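PDB 4O5A: LacI family transcription regulator from Bifidobacterium animalis subsp. lactis, which probably regulates transcription by binding operator DNA through a helix-turn-helix domain, with a periplasmic-binding-protein-like core expected to sense a small effector. Local coordinates for residues R69-V74 against S97-R102; E122-I125 against N129-A132; A177-M182 against D210-E215; N193-A198 against K241-V246; A263-A268 against L279-W284. One frame throughout, in Å; residues are numbered along the deposited sequence. Where two conformers were deposited one is given.

Contact 1: R69-V74 against S97-R102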
# COMPACT_ATOMS: atom_id res chain seq x y z
N ARG A 69 5.55 19.04 19.41
CA ARG A 69 6.05 17.69 19.12
C ARG A 69 5.23 16.97 18.06
O ARG A 69 5.06 15.75 18.12
CB ARG A 69 6.18 16.85 20.40
CG ARG A 69 6.92 17.58 21.51
CD ARG A 69 7.41 16.63 22.59
NE ARG A 69 8.67 16.02 22.20
CZ ARG A 69 9.87 16.60 22.32
NH1 ARG A 69 10.96 15.96 21.92
NH2 ARG A 69 9.97 17.82 22.84
N ARG A 70 4.72 17.74 17.10
CA ARG A 70 3.95 17.19 15.98
C ARG A 70 4.51 17.70 14.67
O ARG A 70 4.97 18.84 14.59
CB ARG A 70 2.47 17.60 16.09
CG ARG A 70 1.75 17.02 17.30
CD ARG A 70 0.26 17.30 17.28
NE ARG A 70 -0.07 18.70 17.57
CZ ARG A 70 -0.27 19.18 18.79
NH1 ARG A 70 -0.14 18.39 19.85
NH2 ARG A 70 -0.58 20.46 18.97
N ILE A 71 4.47 16.84 13.66
CA ILE A 71 4.83 17.20 12.29
C ILE A 71 3.54 17.07 11.50
O ILE A 71 2.87 16.05 11.60
CB ILE A 71 5.82 16.19 11.68
CG1 ILE A 71 7.07 16.05 12.55
CG2 ILE A 71 6.14 16.55 10.23
CD1 ILE A 71 7.88 17.33 12.68
N GLY A 72 3.19 18.09 10.71
CA GLY A 72 1.96 18.00 9.93
C GLY A 72 2.13 17.42 8.54
O GLY A 72 3.10 17.72 7.83
N LEU A 73 1.18 16.57 8.14
CA LEU A 73 1.14 15.99 6.81
C LEU A 73 -0.28 15.96 6.32
O LEU A 73 -1.15 15.36 6.96
CB LEU A 73 1.71 14.56 6.82
CG LEU A 73 1.59 13.77 5.51
CD1 LEU A 73 2.29 14.50 4.38
CD2 LEU A 73 2.17 12.39 5.69
N VAL A 74 -0.54 16.61 5.19
CA VAL A 74 -1.86 16.49 4.57
C VAL A 74 -1.79 15.49 3.43
O VAL A 74 -0.99 15.65 2.51
CB VAL A 74 -2.40 17.84 4.07
CG1 VAL A 74 -3.80 17.66 3.51
CG2 VAL A 74 -2.45 18.84 5.22
N SER A 97 10.23 6.17 12.31
CA SER A 97 11.43 5.58 12.90
C SER A 97 12.32 6.66 13.47
O SER A 97 13.05 6.44 14.43
CB SER A 97 12.19 4.68 11.91
OG SER A 97 12.99 5.42 11.00
N ALA A 98 12.25 7.86 12.88
CA ALA A 98 13.05 8.97 13.38
C ALA A 98 12.30 9.84 14.38
O ALA A 98 12.89 10.29 15.37
CB ALA A 98 13.61 9.81 12.23
N LEU A 99 11.02 10.08 14.14
CA LEU A 99 10.22 10.90 15.05
C LEU A 99 10.11 10.24 16.43
O LEU A 99 10.10 10.94 17.44
CB LEU A 99 8.82 11.18 14.48
CG LEU A 99 8.82 11.95 13.16
CD1 LEU A 99 7.40 12.02 12.63
CD2 LEU A 99 9.42 13.35 13.35
N GLU A 100 10.07 8.91 16.47
CA GLU A 100 9.96 8.20 17.75
C GLU A 100 11.18 8.41 18.64
O GLU A 100 11.06 8.40 19.87
CB GLU A 100 9.75 6.70 17.55
CG GLU A 100 8.35 6.34 17.09
CD GLU A 100 7.30 6.62 18.15
OE1 GLU A 100 7.59 6.42 19.35
OE2 GLU A 100 6.17 7.04 17.77
N GLU A 101 12.34 8.60 18.02
CA GLU A 101 13.57 8.87 18.76
C GLU A 101 13.47 10.14 19.60
O GLU A 101 14.19 10.28 20.59
CB GLU A 101 14.77 8.97 17.81
CG GLU A 101 15.10 7.68 17.09
CD GLU A 101 16.31 7.79 16.17
OE1 GLU A 101 17.36 8.28 16.62
OE2 GLU A 101 16.21 7.37 15.00
N ARG A 102 12.60 11.06 19.21
CA ARG A 102 12.44 12.34 19.91
C ARG A 102 11.03 12.50 20.46
O ARG A 102 10.63 13.61 20.81
CB ARG A 102 12.69 13.51 18.95
CG ARG A 102 13.98 13.46 18.15
CD ARG A 102 15.11 14.14 18.89
NE ARG A 102 14.78 15.51 19.29
CZ ARG A 102 15.17 16.62 18.65
NH1 ARG A 102 15.92 16.53 17.56
NH2 ARG A 102 14.82 17.81 19.11
O HOH W 1 13.56 16.71 21.79
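R69, just ahead of strand 70-76, holds the backbone carbonyl of R102, three residues after L99. R69 NH1 lies 2.6 Å from R102 O, with an almost straight N-H...O angle of 174°, and the oxygen stays close to the guanidinium plane, so the group is approached at its edge. A weak bond from R69 NE to the same R102 O, 3.4 Å long, makes the grip two-pronged but lopsided. The R69 chain reaches this point by bending at its third torsion (chi3 83°), which turns the guanidinium across to R102 O. The short, straight bond to a cationic group would probably polarise the R102 carbonyl.

Water-mediated contact follows. One water accepts from R69 NH1 at 2.7 Å and from R102 NE at 3.0 Å, sitting at the edge of both guanidinium groups. Their nearest charged atoms, R69 NH1 and R102 NE, remain 4.7 Å apart, and the water probably screens them; R102 also has a counter-ion of its own in D320.

Apolar packing completes the account. I71 CG1 rests 3.7 Å from L99 CD2, the two side chains crossing obliquely, and both are buried. Y104 touches both I71 and L99, and M315 and I319 of helix 304-320 also pack on I71. Strand 70-76, helix 88-99 and the adjoining parallel strand 105-111 form a beta-alpha-beta crossover, the repeating element of the periplasmic binding protein-like fold.

Contact 2: E122-I125 against N129-A132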
# COMPACT_ATOMS: atom_id res chain seq x y z
N GLU A 122 -2.97 26.52 6.12
CA GLU A 122 -3.12 27.87 6.63
C GLU A 122 -3.61 27.84 8.08
O GLU A 122 -3.21 28.67 8.89
CB GLU A 122 -4.05 28.69 5.74
CG GLU A 122 -3.43 29.04 4.39
CD GLU A 122 -4.42 29.65 3.40
OE1 GLU A 122 -5.64 29.37 3.52
OE2 GLU A 122 -3.98 30.40 2.50
N ASP A 123 -4.46 26.87 8.39
CA ASP A 123 -4.99 26.74 9.74
C ASP A 123 -3.88 26.33 10.70
O ASP A 123 -3.75 26.89 11.79
CB ASP A 123 -6.14 25.73 9.77
CG ASP A 123 -6.60 25.40 11.18
OD1 ASP A 123 -7.28 26.25 11.80
OD2 ASP A 123 -6.28 24.30 11.67
N TRP A 124 -3.07 25.37 10.27
CA TRP A 124 -1.97 24.87 11.08
C TRP A 124 -0.97 25.98 11.36
O TRP A 124 -0.46 26.10 12.47
CB TRP A 124 -1.29 23.70 10.38
CG TRP A 124 -1.99 22.40 10.60
CD1 TRP A 124 -3.03 22.16 11.46
CD2 TRP A 124 -1.71 21.16 9.95
NE1 TRP A 124 -3.41 20.84 11.38
CE2 TRP A 124 -2.61 20.20 10.47
CE3 TRP A 124 -0.79 20.75 8.98
CZ2 TRP A 124 -2.61 18.87 10.05
CZ3 TRP A 124 -0.79 19.43 8.57
CH2 TRP A 124 -1.70 18.51 9.10
N ILE A 125 -0.71 26.79 10.35
CA ILE A 125 0.23 27.89 10.47
C ILE A 125 -0.30 28.96 11.42
O ILE A 125 0.43 29.46 12.28
CB ILE A 125 0.53 28.53 9.10
CG1 ILE A 125 1.30 27.54 8.22
CG2 ILE A 125 1.31 29.82 9.26
CD1 ILE A 125 1.45 27.98 6.77
N ASN A 129 -0.15 24.74 15.26
CA ASN A 129 -0.59 23.44 15.77
C ASN A 129 0.40 22.31 15.52
O ASN A 129 0.25 21.21 16.06
CB ASN A 129 -1.96 23.08 15.20
CG ASN A 129 -2.66 22.03 16.03
OD1 ASN A 129 -2.72 22.13 17.25
ND2 ASN A 129 -3.18 21.00 15.37
N VAL A 130 1.40 22.58 14.68
CA VAL A 130 2.48 21.61 14.43
C VAL A 130 3.81 22.37 14.41
O VAL A 130 3.82 23.60 14.34
CB VAL A 130 2.29 20.84 13.11
CG1 VAL A 130 1.02 20.00 13.14
CG2 VAL A 130 2.28 21.80 11.94
N ASP A 131 4.91 21.63 14.49
CA ASP A 131 6.23 22.24 14.58
C ASP A 131 6.89 22.41 13.21
O ASP A 131 7.81 23.22 13.05
CB ASP A 131 7.14 21.40 15.48
CG ASP A 131 6.76 21.50 16.94
OD1 ASP A 131 5.94 22.38 17.30
OD2 ASP A 131 7.30 20.70 17.74
N ALA A 132 6.41 21.64 12.24
CA ALA A 132 6.92 21.64 10.87
C ALA A 132 5.93 20.94 9.96
O ALA A 132 5.14 20.11 10.42
CB ALA A 132 8.29 20.95 10.80
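W124, near the end of helix 116-127, packs against N129 and V130 in the loop that follows, and its side chain can be traced outward atom by atom. CB starts the contact 4.3 Å from V130 CG2, a loose apolar touch. The first torsion (chi1 -83°) sets CG beside the backbone N, and the indole then runs off toward the sheet. On its five-membered ring CD1 meets N129 CB at 4.0 Å and N129 ND2 at 4.1 Å; one atom farther, NE1 is 4.0 Å from N129 ND2. These are packing distances, and the ring and amide planes stand 42° apart, so the amide is not stacked on the indole. Over one face of the ring lies V130 CG1. Farther out, the six-membered ring reaches strand 70-76 at G72 and V74, while L107 of strand 105-111 also adjoins W124.

Behind the ring the backbone fixes the turn. N129 N gives a hydrogen bond of 3.1 Å to W124 O, in the carbonyl plane on a lone pair, with an N-H...O angle of 155°. OD1 of the N129 side chain is hydrogen-bonded outside the contact, and the backbone O of N129 accepts from R70 NE. A backbone bond from residue i+5 back to residue i, with side chains folded together beneath it, is characteristic of a helix C-terminus where the chain reverses, here to enter strand 132-135 of the parallel sheet of this alpha/beta fold.

Contact 3: A177-M182 against D210-E215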
# COMPACT_ATOMS: atom_id res chain seq x y z
N ALA A 177 18.67 10.95 -13.22
CA ALA A 177 19.66 9.89 -12.96
C ALA A 177 19.04 8.51 -13.13
O ALA A 177 19.58 7.65 -13.83
CB ALA A 177 20.26 10.03 -11.56
N ALA A 178 17.92 8.28 -12.45
CA ALA A 178 17.21 7.01 -12.56
C ALA A 178 16.86 6.67 -14.01
O ALA A 178 16.95 5.51 -14.42
CB ALA A 178 15.96 7.05 -11.70
N SER A 179 16.45 7.68 -14.77
CA SER A 179 16.10 7.48 -16.18
C SER A 179 17.30 6.92 -16.93
O SER A 179 17.17 5.96 -17.70
CB SER A 179 15.67 8.80 -16.84
OG SER A 179 14.50 9.33 -16.22
N GLY A 180 18.47 7.52 -16.70
CA GLY A 180 19.70 7.05 -17.31
C GLY A 180 20.04 5.62 -16.95
O GLY A 180 20.44 4.84 -17.81
N THR A 181 19.87 5.27 -15.68
CA THR A 181 20.20 3.93 -15.23
C THR A 181 19.33 2.89 -15.96
O THR A 181 19.84 1.86 -16.39
CB THR A 181 20.04 3.79 -13.71
OG1 THR A 181 20.96 4.68 -13.05
CG2 THR A 181 20.33 2.37 -13.27
N MSE A 182 18.04 3.19 -16.09
CA MSE A 182 17.12 2.27 -16.75
C MSE A 182 17.41 2.17 -18.25
O MSE A 182 17.44 1.08 -18.82
CB MSE A 182 15.68 2.71 -16.52
CG MSE A 182 15.21 2.43 -15.11
SE MSE A 182 13.34 2.92 -14.93
CE MSE A 182 13.55 4.82 -14.87
N ASP A 210 10.35 13.26 -18.87
CA ASP A 210 10.26 13.27 -20.33
C ASP A 210 11.51 13.87 -20.95
O ASP A 210 12.02 13.35 -21.95
CB ASP A 210 9.02 14.02 -20.82
CG ASP A 210 8.96 14.13 -22.33
OD1 ASP A 210 8.80 13.08 -23.00
OD2 ASP A 210 9.06 15.25 -22.86
N ALA A 211 12.02 14.94 -20.35
CA ALA A 211 13.23 15.58 -20.87
C ALA A 211 14.43 14.63 -20.80
O ALA A 211 15.22 14.54 -21.74
CB ALA A 211 13.52 16.88 -20.14
N ALA A 212 14.56 13.93 -19.68
CA ALA A 212 15.63 12.97 -19.50
C ALA A 212 15.53 11.81 -20.49
O ALA A 212 16.52 11.45 -21.13
CB ALA A 212 15.67 12.44 -18.06
N PHE A 213 14.34 11.22 -20.62
CA PHE A 213 14.16 10.14 -21.58
C PHE A 213 14.41 10.57 -23.02
O PHE A 213 15.07 9.86 -23.77
CB PHE A 213 12.77 9.49 -21.42
CG PHE A 213 12.78 8.28 -20.55
CD1 PHE A 213 12.85 8.41 -19.17
CD2 PHE A 213 12.77 7.01 -21.10
CE1 PHE A 213 12.89 7.29 -18.35
CE2 PHE A 213 12.82 5.88 -20.28
CZ PHE A 213 12.87 6.03 -18.91
N SER A 214 13.91 11.73 -23.40
CA SER A 214 14.13 12.22 -24.75
C SER A 214 15.60 12.46 -25.03
O SER A 214 16.10 12.07 -26.08
CB SER A 214 13.32 13.50 -25.00
OG SER A 214 11.94 13.23 -24.91
N GLU A 215 16.32 13.09 -24.10
CA GLU A 215 17.72 13.40 -24.35
C GLU A 215 18.58 12.15 -24.45
O GLU A 215 19.39 12.00 -25.37
CB GLU A 215 18.29 14.32 -23.27
CG GLU A 215 19.79 14.54 -23.44
CD GLU A 215 20.41 15.28 -22.27
OE1 GLU A 215 20.83 14.61 -21.30
OE2 GLU A 215 20.49 16.52 -22.33
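S179 and F213 are brought together by two first torsions of different quality. In S179, chi1 of -62° is well staggered and lays OG beside the backbone N of helix 175-188. In F213, chi1 of -95° departs from a staggered value and swings the ring out of helix 206-219 toward the serine. The ring atoms CE1 and CD1 do the touching: F213 CE1 is 3.4 Å from S179 OG and 3.5 Å from S179 CB, while F213 CD1 is 3.5 Å from S179 OG. The approach is oblique.

A212 adds a methyl beside the same serine, its CB 3.8 Å from S179 OG. M182, modelled as selenomethionine, follows one turn after S179 and comes at the edge of the phenyl ring, where M182 CE stands 4.3 Å from F213 CZ. The two helix segments run in broadly the same direction, crossing at -36° with their axes 9.0 Å apart at closest approach. S179 and A212 lie in the interface together with the F213 ring.

Beneath the seam W284 of strand 280-284 touches S179, M182 and F213 alike, which places the ring between the two helices and that strand; R196 makes a cation-pi contact with F213.

Chemically, the buried hydroxyl bonds inside its own helix, to D175 O. With that oxygen satisfied there, S179 meets the other helix by van der Waals contact, and it is such contact that supplies the cohesion between the two segments.

Contact 4: N193-A198 against K241-V246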
# COMPACT_ATOMS: atom_id res chain seq x y z
N ASN A 193 14.43 0.41 -29.62
CA ASN A 193 13.09 0.95 -29.79
C ASN A 193 12.33 0.65 -28.50
O ASN A 193 11.96 -0.49 -28.25
CB ASN A 193 12.40 0.28 -30.99
CG ASN A 193 11.00 0.84 -31.28
OD1 ASN A 193 10.60 1.89 -30.75
ND2 ASN A 193 10.26 0.15 -32.13
N ILE A 194 12.14 1.67 -27.67
CA ILE A 194 11.54 1.48 -26.36
C ILE A 194 10.40 2.46 -26.12
O ILE A 194 10.25 3.45 -26.85
CB ILE A 194 12.57 1.60 -25.20
CG1 ILE A 194 13.05 3.05 -25.04
CG2 ILE A 194 13.76 0.66 -25.44
CD1 ILE A 194 13.86 3.28 -23.79
N ALA A 195 9.59 2.18 -25.12
CA ALA A 195 8.47 3.05 -24.82
C ALA A 195 8.27 3.19 -23.34
O ALA A 195 8.74 2.37 -22.55
CB ALA A 195 7.20 2.52 -25.49
N ARG A 196 7.58 4.26 -22.96
CA ARG A 196 7.23 4.50 -21.58
C ARG A 196 5.73 4.60 -21.45
O ARG A 196 5.06 5.27 -22.25
CB ARG A 196 7.84 5.83 -21.11
CG ARG A 196 8.88 5.72 -20.03
CD ARG A 196 9.31 7.10 -19.55
NE ARG A 196 8.54 7.57 -18.40
CZ ARG A 196 8.15 8.83 -18.23
NH1 ARG A 196 8.44 9.75 -19.15
NH2 ARG A 196 7.46 9.19 -17.15
N VAL A 197 5.19 3.93 -20.45
CA VAL A 197 3.80 4.14 -20.05
C VAL A 197 3.84 4.97 -18.78
O VAL A 197 4.15 4.46 -17.72
CB VAL A 197 3.10 2.79 -19.85
CG1 VAL A 197 1.68 2.98 -19.31
CG2 VAL A 197 3.05 2.04 -21.18
N ALA A 198 3.53 6.26 -18.92
CA ALA A 198 3.72 7.22 -17.84
C ALA A 198 2.41 7.53 -17.12
O ALA A 198 1.34 7.10 -17.55
CB ALA A 198 4.31 8.50 -18.41
N LYS A 241 -1.53 -2.73 -24.91
CA LYS A 241 -2.17 -3.22 -26.13
C LYS A 241 -1.86 -2.30 -27.31
O LYS A 241 -1.55 -2.75 -28.41
CB LYS A 241 -3.68 -3.31 -25.94
CG LYS A 241 -4.15 -4.50 -25.12
CD LYS A 241 -5.68 -4.57 -25.13
CE LYS A 241 -6.19 -5.78 -24.37
NZ LYS A 241 -7.63 -6.05 -24.68
N ARG A 242 -1.95 -1.00 -27.06
CA ARG A 242 -1.67 -0.02 -28.10
C ARG A 242 -0.20 -0.09 -28.56
O ARG A 242 0.06 -0.14 -29.76
CB ARG A 242 -2.01 1.39 -27.62
CG ARG A 242 -1.65 2.49 -28.59
CD ARG A 242 -2.28 3.80 -28.14
NE ARG A 242 -1.74 4.97 -28.82
CZ ARG A 242 -2.26 6.19 -28.70
NH1 ARG A 242 -3.33 6.37 -27.94
NH2 ARG A 242 -1.73 7.21 -29.35
N LEU A 243 0.73 -0.11 -27.62
CA LEU A 243 2.16 -0.19 -27.97
C LEU A 243 2.52 -1.47 -28.71
O LEU A 243 3.32 -1.45 -29.65
CB LEU A 243 3.02 -0.04 -26.72
CG LEU A 243 2.95 1.36 -26.10
CD1 LEU A 243 3.57 1.34 -24.72
CD2 LEU A 243 3.65 2.38 -26.99
N LEU A 244 1.93 -2.59 -28.29
CA LEU A 244 2.24 -3.87 -28.93
C LEU A 244 1.57 -4.10 -30.28
O LEU A 244 1.89 -5.06 -30.98
CB LEU A 244 1.92 -5.04 -27.98
CG LEU A 244 2.72 -5.06 -26.68
CD1 LEU A 244 2.34 -6.28 -25.88
CD2 LEU A 244 4.22 -5.08 -26.99
N SER A 245 0.65 -3.21 -30.64
CA SER A 245 -0.08 -3.36 -31.89
C SER A 245 0.39 -2.43 -33.01
O SER A 245 -0.03 -2.59 -34.15
CB SER A 245 -1.59 -3.19 -31.65
OG SER A 245 -2.03 -4.06 -30.63
N VAL A 246 1.25 -1.48 -32.68
CA VAL A 246 1.71 -0.48 -33.67
C VAL A 246 3.16 -0.69 -34.10
O VAL A 246 4.08 -0.53 -33.29
CB VAL A 246 1.52 0.98 -33.13
CG1 VAL A 246 2.13 1.99 -34.10
CG2 VAL A 246 0.04 1.28 -32.88
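The guanidinium of R196 is the flat group here, carried on strand 193-197 between A195 and V197, the two residues that meet L243 of helix 233-245; its side chain leaves the strand away from that helix. One of its faces carries the methyl of A198, with A198 CB 3.4 Å above the R196 guanidinium plane and displaced toward its rim. R196 NH2 forms a salt bridge with D256, so the charge is matched on the side of the sheet remote from L243. Across the contact itself L243 meets A195 and V197 with aliphatic groups alone.

The setting is a beta-alpha-beta crossover of the periplasmic binding protein-like fold. Strand 223-224 leads into helix 233-245 and on to strand 252-255, and strand 193-197 lies between those two in the sheet. The helix thus passes over the strand it skips, and L243 packs on it.

Alternation along the strand explains the footprint: A195 and V197, two residues apart, both present methyls to the helix, while I194 contacts T217 of helix 206-219. The side chain of V197 crosses that of L243, with CG2 placed beside the backbone N as CG1 takes the anti position (chi1 175°). L227, in the loop before the helix, also packs on L243 at the margin of this patch.

L243 is extended beyond CB, chi2 of 167° driving CD1 forward to the sheet. Its two methyls straddle A195, CB lying 3.9 Å from both L243 CD1 and L243 CD2, and L243 CD1 then presses closer to V197 CG2, at 3.6 Å.

Contact 5: A263-A268 against L279-W284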
# COMPACT_ATOMS: atom_id res chain seq x y z
N ALA A 263 0.16 -5.39 -15.18
CA ALA A 263 -0.97 -5.43 -16.12
C ALA A 263 -0.46 -5.57 -17.55
O ALA A 263 -1.02 -6.31 -18.37
CB ALA A 263 -1.83 -4.17 -15.97
N GLY A 264 0.62 -4.85 -17.85
CA GLY A 264 1.27 -4.92 -19.15
C GLY A 264 1.91 -6.26 -19.43
O GLY A 264 1.81 -6.79 -20.54
N GLU A 265 2.56 -6.84 -18.43
CA GLU A 265 3.11 -8.19 -18.59
C GLU A 265 2.00 -9.20 -18.89
O GLU A 265 2.16 -10.09 -19.73
CB GLU A 265 3.88 -8.59 -17.33
CG GLU A 265 4.62 -9.90 -17.43
CD GLU A 265 5.24 -10.27 -16.09
OE1 GLU A 265 4.47 -10.49 -15.13
OE2 GLU A 265 6.49 -10.31 -15.98
N SER A 266 0.87 -9.07 -18.20
CA SER A 266 -0.26 -9.97 -18.43
C SER A 266 -0.83 -9.79 -19.84
O SER A 266 -1.18 -10.77 -20.50
CB SER A 266 -1.34 -9.78 -17.36
OG SER A 266 -0.81 -10.06 -16.07
N VAL A 267 -0.90 -8.54 -20.30
CA VAL A 267 -1.33 -8.27 -21.68
C VAL A 267 -0.41 -8.95 -22.68
O VAL A 267 -0.88 -9.58 -23.62
CB VAL A 267 -1.38 -6.74 -21.98
CG1 VAL A 267 -1.35 -6.48 -23.50
CG2 VAL A 267 -2.64 -6.13 -21.37
N ALA A 268 0.89 -8.81 -22.49
CA ALA A 268 1.85 -9.44 -23.40
C ALA A 268 1.64 -10.96 -23.42
O ALA A 268 1.62 -11.58 -24.48
CB ALA A 268 3.27 -9.08 -23.01
N LEU A 279 9.75 -9.15 -25.38
CA LEU A 279 9.48 -7.86 -24.75
C LEU A 279 10.09 -7.77 -23.36
O LEU A 279 9.79 -8.60 -22.50
CB LEU A 279 7.96 -7.62 -24.65
CG LEU A 279 7.53 -6.39 -23.84
CD1 LEU A 279 7.83 -5.10 -24.60
CD2 LEU A 279 6.03 -6.47 -23.49
N SER A 280 10.95 -6.78 -23.13
CA SER A 280 11.46 -6.51 -21.78
C SER A 280 10.57 -5.50 -21.08
O SER A 280 10.04 -4.59 -21.72
CB SER A 280 12.90 -5.97 -21.84
OG SER A 280 13.82 -7.00 -22.12
N ILE A 281 10.43 -5.66 -19.76
CA ILE A 281 9.58 -4.78 -18.95
C ILE A 281 10.33 -4.31 -17.71
O ILE A 281 11.00 -5.10 -17.05
CB ILE A 281 8.27 -5.49 -18.52
CG1 ILE A 281 7.38 -5.70 -19.74
CG2 ILE A 281 7.51 -4.67 -17.48
CD1 ILE A 281 6.13 -6.51 -19.44
N ILE A 282 10.23 -3.01 -17.41
CA ILE A 282 10.78 -2.44 -16.19
C ILE A 282 9.68 -1.66 -15.45
O ILE A 282 8.89 -0.95 -16.08
CB ILE A 282 11.96 -1.50 -16.50
CG1 ILE A 282 13.10 -2.28 -17.13
CG2 ILE A 282 12.46 -0.78 -15.24
CD1 ILE A 282 14.25 -1.40 -17.60
N SER A 283 9.65 -1.82 -14.13
CA SER A 283 8.76 -1.03 -13.28
C SER A 283 9.56 0.08 -12.63
O SER A 283 10.60 -0.18 -12.05
CB SER A 283 8.22 -1.90 -12.15
OG SER A 283 7.45 -1.13 -11.24
N TRP A 284 9.05 1.31 -12.71
CA TRP A 284 9.64 2.44 -12.00
C TRP A 284 8.97 2.43 -10.64
O TRP A 284 7.82 2.85 -10.50
CB TRP A 284 9.32 3.76 -12.71
CG TRP A 284 10.27 4.88 -12.42
CD1 TRP A 284 10.95 5.10 -11.27
CD2 TRP A 284 10.65 5.93 -13.33
NE1 TRP A 284 11.74 6.23 -11.40
CE2 TRP A 284 11.58 6.75 -12.64
CE3 TRP A 284 10.31 6.25 -14.64
CZ2 TRP A 284 12.16 7.87 -13.24
CZ3 TRP A 284 10.89 7.37 -15.23
CH2 TRP A 284 11.80 8.16 -14.53
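I281 lays its terminal methyl against the backbone of helix 258-271, with I281 CD1 3.6 Å from E265 CA and 3.7 Å from E265 CB. The same methyl comes within 4.2 Å of G264 C, and since G264 has no side chain, the isoleucine meets main chain there. This is the inward-facing seam of a beta-alpha-beta unit, strand 252-255, helix 258-271 and strand 280-284, in the periplasmic binding protein-like fold. I281 reaches the helix by extending fully past CB: chi2 of 174° carries CD1 out along the line of the chain.

E265 contributes its aliphatic root alone. Its CG stands anti to the backbone N (chi1 -174°) and the extended chain leads the carboxylate past the isoleucine to the loop beyond, where OE1 accepts from H294 N. A buried acid is thereby given a backbone partner while its CA and CB serve the apolar seam.

On the far face of the helix, S266 OG bonds to A292 O of the second subunit and A263 packs on that same residue, so one helix faces both its own sheet and the dimer partner. The strand is likewise two-sided, I282 turning to helix 175-188 at L186.

One turn along from G264, A268 repeats the seam with L279, which lies just before the strand: A268 CB and L279 CD2 are 3.8 Å apart.

In the fold
Following the chain from its N terminus, contact 1 closes a strand-helix loop and contact 2 then a much shorter one; the two are in series, yet strand 70-76 joins them in space through R70 O to D131 N (2.8 Å) and G72 N to A132 O (2.8 Å). Both lie at the first, parallel sheet. The chain then passes to the second, mixed sheet, the centres of contacts 1 and 3 being about 34 Å apart. Contacts 3 and 4 cross, and contact 5 follows both. The helices of contact 3 meet W284 of contact 5. Contacts 4 and 5 reach the same sheet, their centres about 10 Å apart. Contacts 1 and 5 also touch the second subunit.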